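Local coordinates for DUF4439 domain-containing protein (Mycobacterium tuberculosis, PDB 2IB0) that is of unknown function but folds as a ferritin-like four-helix bundle that pairs with a second copy of itself, at residues D28-E33 with H64-V69; A113-V118 with T132-S137. All blocks are in the same frame, centred on the assembly; numbering follows the deposited sequence.

Contact 1: residues D28-E33 with H64-V69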
loop_
_atom_site.group_PDB
_atom_site.type_symbol
_atom_site.label_atom_id
_atom_site.label_comp_id
_atom_site.label_asym_id
_atom_site.label_seq_id
_atom_site.Cartn_x
_atom_site.Cartn_y
_atom_site.Cartn_z
ATOM N N ASP A 28 -16.774 -7.019 6.805
ATOM C CA ASP A 28 -15.644 -7.975 6.866
ATOM C C ASP A 28 -14.349 -7.289 7.292
ATOM O O ASP A 28 -13.572 -7.865 8.035
ATOM C CB ASP A 28 -15.358 -8.609 5.517
ATOM C CG ASP A 28 -16.417 -9.585 5.086
ATOM O OD1 ASP A 28 -17.141 -10.124 5.946
ATOM O OD2 ASP A 28 -16.538 -9.783 3.855
ATOM N N ALA A 29 -14.149 -6.054 6.860
ATOM C CA ALA A 29 -12.860 -5.403 7.040
ATOM C C ALA A 29 -12.796 -4.963 8.476
ATOM O O ALA A 29 -11.752 -5.050 9.098
ATOM C CB ALA A 29 -12.739 -4.207 6.115
ATOM N N LEU A 30 -13.946 -4.537 9.004
ATOM C CA LEU A 30 -14.067 -4.167 10.419
ATOM C C LEU A 30 -13.786 -5.358 11.352
ATOM O O LEU A 30 -13.131 -5.202 12.389
ATOM C CB LEU A 30 -15.454 -3.588 10.734
ATOM C CG LEU A 30 -15.650 -3.315 12.221
ATOM C CD1 LEU A 30 -14.531 -2.448 12.787
ATOM C CD2 LEU A 30 -17.084 -2.739 12.558
ATOM N N ALA A 31 -14.328 -6.518 10.980
ATOM C CA ALA A 31 -14.113 -7.789 11.681
ATOM C C ALA A 31 -12.650 -8.183 11.640
ATOM O O ALA A 31 -12.116 -8.677 12.601
ATOM C CB ALA A 31 -15.000 -8.893 11.096
ATOM N N VAL A 32 -11.980 -7.937 10.530
ATOM C CA VAL A 32 -10.547 -8.190 10.456
ATOM C C VAL A 32 -9.759 -7.238 11.396
ATOM O O VAL A 32 -8.842 -7.681 12.109
ATOM C CB VAL A 32 -10.042 -8.123 8.996
ATOM C CG1 VAL A 32 -8.489 -8.077 8.953
ATOM C CG2 VAL A 32 -10.591 -9.328 8.189
ATOM N N GLU A 33 -10.124 -5.954 11.393
ATOM C CA GLU A 33 -9.569 -4.955 12.328
ATOM C C GLU A 33 -9.697 -5.334 13.811
ATOM O O GLU A 33 -8.716 -5.246 14.540
ATOM C CB GLU A 33 -10.214 -3.565 12.108
ATOM C CG GLU A 33 -9.791 -2.850 10.783
ATOM C CD GLU A 33 -8.264 -2.735 10.587
ATOM O OE1 GLU A 33 -7.523 -2.422 11.548
ATOM O OE2 GLU A 33 -7.792 -2.926 9.452
ATOM N N HIS A 64 -7.705 3.453 15.554
ATOM C CA HIS A 64 -8.250 4.630 14.903
ATOM C C HIS A 64 -9.053 4.233 13.653
ATOM O O HIS A 64 -10.163 4.703 13.464
ATOM C CB HIS A 64 -7.124 5.636 14.553
ATOM C CG HIS A 64 -7.624 6.948 14.016
ATOM N ND1 HIS A 64 -7.880 7.165 12.673
ATOM C CD2 HIS A 64 -7.917 8.119 14.639
ATOM C CE1 HIS A 64 -8.317 8.400 12.493
ATOM N NE2 HIS A 64 -8.346 9.003 13.668
ATOM N N ARG A 65 -8.482 3.377 12.799
ATOM C CA ARG A 65 -9.184 2.862 11.635
ATOM C C ARG A 65 -10.510 2.185 12.016
ATOM O O ARG A 65 -11.537 2.455 11.408
ATOM C CB ARG A 65 -8.300 1.855 10.918
ATOM C CG ARG A 65 -8.831 1.447 9.576
ATOM C CD ARG A 65 -7.943 0.392 8.986
ATOM N NE ARG A 65 -6.625 0.905 8.667
ATOM C CZ ARG A 65 -5.517 0.171 8.658
ATOM N NH1 ARG A 65 -5.572 -1.119 8.977
ATOM N NH2 ARG A 65 -4.343 0.725 8.337
ATOM N N ARG A 66 -10.463 1.294 13.003
ATOM C CA ARG A 66 -11.660 0.604 13.558
ATOM C C ARG A 66 -12.769 1.582 13.968
ATOM O O ARG A 66 -13.924 1.439 13.547
ATOM C CB ARG A 66 -11.276 -0.270 14.746
ATOM C CG ARG A 66 -12.527 -0.736 15.648
ATOM C CD ARG A 66 -12.060 -1.182 17.037
ATOM N NE ARG A 66 -11.604 -0.088 17.909
ATOM C CZ ARG A 66 -10.938 -0.260 19.059
ATOM N NH1 ARG A 66 -10.627 -1.469 19.505
ATOM N NH2 ARG A 66 -10.582 0.787 19.780
ATOM N N ASP A 67 -12.423 2.575 14.785
ATOM C CA ASP A 67 -13.381 3.620 15.179
ATOM C C ASP A 67 -13.929 4.363 13.982
ATOM O O ASP A 67 -15.124 4.615 13.902
ATOM C CB ASP A 67 -12.737 4.588 16.169
ATOM C CG ASP A 67 -12.262 3.897 17.466
ATOM O OD1 ASP A 67 -12.606 2.712 17.733
ATOM O OD2 ASP A 67 -11.517 4.547 18.227
ATOM N N ASP A 68 -13.062 4.721 13.032
ATOM C CA ASP A 68 -13.496 5.332 11.768
ATOM C C ASP A 68 -14.549 4.526 10.960
ATOM O O ASP A 68 -15.503 5.102 10.424
ATOM C CB ASP A 68 -12.281 5.600 10.876
ATOM C CG ASP A 68 -11.611 6.952 11.142
ATOM O OD1 ASP A 68 -12.072 7.720 11.987
ATOM O OD2 ASP A 68 -10.588 7.259 10.487
ATOM N N VAL A 69 -14.339 3.217 10.850
ATOM C CA VAL A 69 -15.247 2.288 10.182
ATOM C C VAL A 69 -16.556 2.125 10.945
ATOM O O VAL A 69 -17.594 1.968 10.322
ATOM C CB VAL A 69 -14.568 0.885 10.009
ATOM C CG1 VAL A 69 -15.553 -0.147 9.410
ATOM C CG2 VAL A 69 -13.285 1.029 9.164
#

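Contact 2: residues A113-V118 with T132-S137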
loop_
_atom_site.group_PDB
_atom_site.type_symbol
_atom_site.label_atom_id
_atom_site.label_comp_id
_atom_site.label_asym_id
_atom_site.label_seq_id
_atom_site.Cartn_x
_atom_site.Cartn_y
_atom_site.Cartn_z
ATOM N N ALA A 113 -8.516 -7.690 2.971
ATOM C CA ALA A 113 -9.871 -7.240 3.332
ATOM C C ALA A 113 -10.120 -5.805 2.818
ATOM O O ALA A 113 -11.173 -5.504 2.300
ATOM C CB ALA A 113 -10.094 -7.317 4.815
ATOM N N TRP A 114 -9.126 -4.943 2.945
ATOM C CA TRP A 114 -9.207 -3.602 2.371
ATOM C C TRP A 114 -9.237 -3.528 0.852
ATOM O O TRP A 114 -9.949 -2.689 0.299
ATOM C CB TRP A 114 -8.167 -2.661 2.990
ATOM C CG TRP A 114 -8.568 -2.419 4.437
ATOM C CD1 TRP A 114 -7.939 -2.898 5.555
ATOM C CD2 TRP A 114 -9.712 -1.696 4.895
ATOM N NE1 TRP A 114 -8.611 -2.503 6.687
ATOM C CE2 TRP A 114 -9.706 -1.762 6.311
ATOM C CE3 TRP A 114 -10.745 -0.988 4.243
ATOM C CZ2 TRP A 114 -10.667 -1.141 7.092
ATOM C CZ3 TRP A 114 -11.734 -0.380 5.029
ATOM C CH2 TRP A 114 -11.689 -0.465 6.440
ATOM N N ARG A 115 -8.496 -4.393 0.164
ATOM C CA ARG A 115 -8.624 -4.454 -1.298
ATOM C C ARG A 115 -10.053 -4.800 -1.692
ATOM O O ARG A 115 -10.538 -4.309 -2.690
ATOM C CB ARG A 115 -7.643 -5.454 -1.896
ATOM C CG ARG A 115 -7.660 -5.489 -3.384
ATOM C CD ARG A 115 -6.563 -6.410 -3.932
ATOM N NE ARG A 115 -5.270 -6.119 -3.323
ATOM C CZ ARG A 115 -4.635 -6.894 -2.448
ATOM N NH1 ARG A 115 -5.159 -8.063 -2.047
ATOM N NH2 ARG A 115 -3.455 -6.494 -1.973
ATOM N N ALA A 116 -10.733 -5.647 -0.913
ATOM C CA ALA A 116 -12.151 -5.943 -1.213
ATOM C C ALA A 116 -13.079 -4.739 -1.043
ATOM O O ALA A 116 -14.033 -4.590 -1.783
ATOM C CB ALA A 116 -12.646 -7.109 -0.368
ATOM N N VAL A 117 -12.839 -3.914 -0.019
ATOM C CA VAL A 117 -13.598 -2.663 0.130
ATOM C C VAL A 117 -13.319 -1.692 -1.061
ATOM O O VAL A 117 -14.260 -1.070 -1.639
ATOM C CB VAL A 117 -13.335 -2.008 1.536
ATOM C CG1 VAL A 117 -14.109 -0.700 1.673
ATOM C CG2 VAL A 117 -13.747 -2.997 2.752
ATOM N N VAL A 118 -12.043 -1.549 -1.448
ATOM C CA VAL A 118 -11.729 -0.702 -2.644
ATOM C C VAL A 118 -12.578 -1.160 -3.816
ATOM O O VAL A 118 -13.143 -0.343 -4.560
ATOM C CB VAL A 118 -10.203 -0.752 -3.096
ATOM C CG1 VAL A 118 -9.962 -0.031 -4.466
ATOM C CG2 VAL A 118 -9.287 -0.197 -2.031
ATOM N N THR A 132 -6.255 3.932 1.452
ATOM C CA THR A 132 -5.361 4.363 2.527
ATOM C C THR A 132 -5.107 3.245 3.583
ATOM O O THR A 132 -3.923 2.943 3.932
ATOM C CB THR A 132 -5.918 5.632 3.173
ATOM O OG1 THR A 132 -5.916 6.663 2.176
ATOM C CG2 THR A 132 -5.068 6.076 4.356
ATOM N N ALA A 133 -6.198 2.602 4.027
ATOM C CA ALA A 133 -6.134 1.453 4.924
ATOM C C ALA A 133 -5.349 0.293 4.291
ATOM O O ALA A 133 -4.544 -0.365 4.981
ATOM C CB ALA A 133 -7.536 1.018 5.325
ATOM N N LEU A 134 -5.552 0.059 2.991
ATOM C CA LEU A 134 -4.850 -1.001 2.303
ATOM C C LEU A 134 -3.321 -0.714 2.266
ATOM O O LEU A 134 -2.484 -1.589 2.543
ATOM C CB LEU A 134 -5.384 -1.102 0.870
ATOM C CG LEU A 134 -5.178 -2.310 -0.058
ATOM C CD1 LEU A 134 -5.406 -1.888 -1.452
ATOM C CD2 LEU A 134 -3.848 -2.955 0.028
ATOM N N THR A 135 -2.989 0.514 1.887
ATOM C CA THR A 135 -1.595 0.959 1.806
ATOM C C THR A 135 -0.893 0.925 3.167
ATOM O O THR A 135 0.265 0.470 3.250
ATOM C CB THR A 135 -1.527 2.343 1.224
ATOM O OG1 THR A 135 -1.946 2.280 -0.155
ATOM C CG2 THR A 135 -0.113 2.916 1.318
ATOM N N GLU A 136 -1.582 1.375 4.212
ATOM C CA GLU A 136 -1.039 1.317 5.575
ATOM C C GLU A 136 -0.733 -0.111 6.061
ATOM O O GLU A 136 0.287 -0.303 6.737
ATOM C CB GLU A 136 -1.949 2.023 6.578
ATOM C CG GLU A 136 -1.968 3.551 6.327
ATOM C CD GLU A 136 -2.981 4.277 7.191
ATOM O OE1 GLU A 136 -3.855 3.635 7.819
ATOM O OE2 GLU A 136 -2.909 5.513 7.256
ATOM N N SER A 137 -1.645 -1.048 5.750
ATOM C CA SER A 137 -1.537 -2.477 6.066
ATOM C C SER A 137 -0.296 -3.045 5.358
ATOM O O SER A 137 0.501 -3.747 5.950
ATOM C CB SER A 137 -2.793 -3.226 5.570
ATOM O OG SER A 137 -3.971 -2.851 6.264
#

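Contact 1: residues D28-E33 with H64-V69
Helix 52-75 runs antiparallel to helix 18-46 here, with local axes 9.7 Å apart and 148° between their directions. Arg-65 comes first. Its CG lies anti to the backbone N (chi1 -170°), and a bend at chi3 turns the guanidinium across the end of Glu-33. NH1 of Arg-65 donates to OE2 of Glu-33 over 2.9 Å, a fairly straight bond within a salt bridge. OE2 sits at the guanidinium edge, in its plane. The carboxylate stands at 90° to that plane, and NH1 comes to OE2 from above the carboxylate plane. The chain of Glu-33 is bent at chi2, and CD of Arg-65 packs 3.5 Å from CD of Glu-33. The buried carboxylate has further partners: OE1 is hydrogen-bonded to ND1 of His-62, and OE2 also to NE1 of Trp-114. These contacts would favour its charged form.

Arg-66 touches with its aliphatic part. Its CG lies 3.9 Å from CD1 of Leu-30, while its guanidinium leads off to a salt bridge with neighbouring Asp-67, NE to OD1 3.0 Å.

Val-69 closes the row. Its CG1 meets CB of Leu-30 at 3.7 Å, and Leu-26 and Phe-129 also pack on its side chain. The antiparallel pairing of the first two helices, with a buried Glu-Arg salt bridge beside apolar packing, belongs to the interior of a ferritin-like four-helix bundle.

Contact 2: residues A113-V118 with T132-S137
Helices 96-120 and 124-150 form an antiparallel helical hairpin in the four-helix bundle. Their local axes come within 8.5 Å, and CA of Trp-114 lies 5.1 Å from CA of Leu-134. The small side chain of Ala-133 makes room for a large one. Its methyl lies over one face of the Trp-114 indole as a CH-pi contact, with CB 3.6 Å from the centroid of the five-membered ring and 12° off its normal. CG of Trp-114 is anti to the carbonyl carbon (chi1 -68°), which lays the ring across this methyl.

Leu-134 is the larger bump: it fits between CB of Trp-114, the backbone of Arg-115 and the side chain of Val-118. Its side chain is extended, with CG anti to the backbone N (chi1 -163°). CB of Leu-134 rests 3.8 Å from CB of Trp-114. Further out, CD1 approaches CG2 of Val-118 more loosely. Ser-131 of the second subunit also packs on Leu-134 and Val-118, so this side of the hairpin faces the dimer partner. Beside CD1 of the indole, NE1 is hydrogen-bonded to Glu-33. OG of Ser-137 lies 4.0 Å from CD1, an atom of the five-membered ring of Trp-114.

Overall arrangement
Contact 1 joins the first two helices of the bundle, 18-46 and 52-75. Contact 2 joins the last two, 96-120 and 124-150. They follow one another along the chain, and their centres are about 11 Å apart. Two polar bridges connect them. One is the Trp-114 to Glu-33 hydrogen bond. The other is a salt bridge from NH2 of Arg-65 to OE1 of Glu-136, which ties the second helix to the fourth. Val-69 also packs on the Trp-114 ring, and Arg-65 on Ala-133. The two hairpins thus share one core that mixes charged and apolar groups. Contact 2 also borders the second subunit, whereas no other chain touches contact 1.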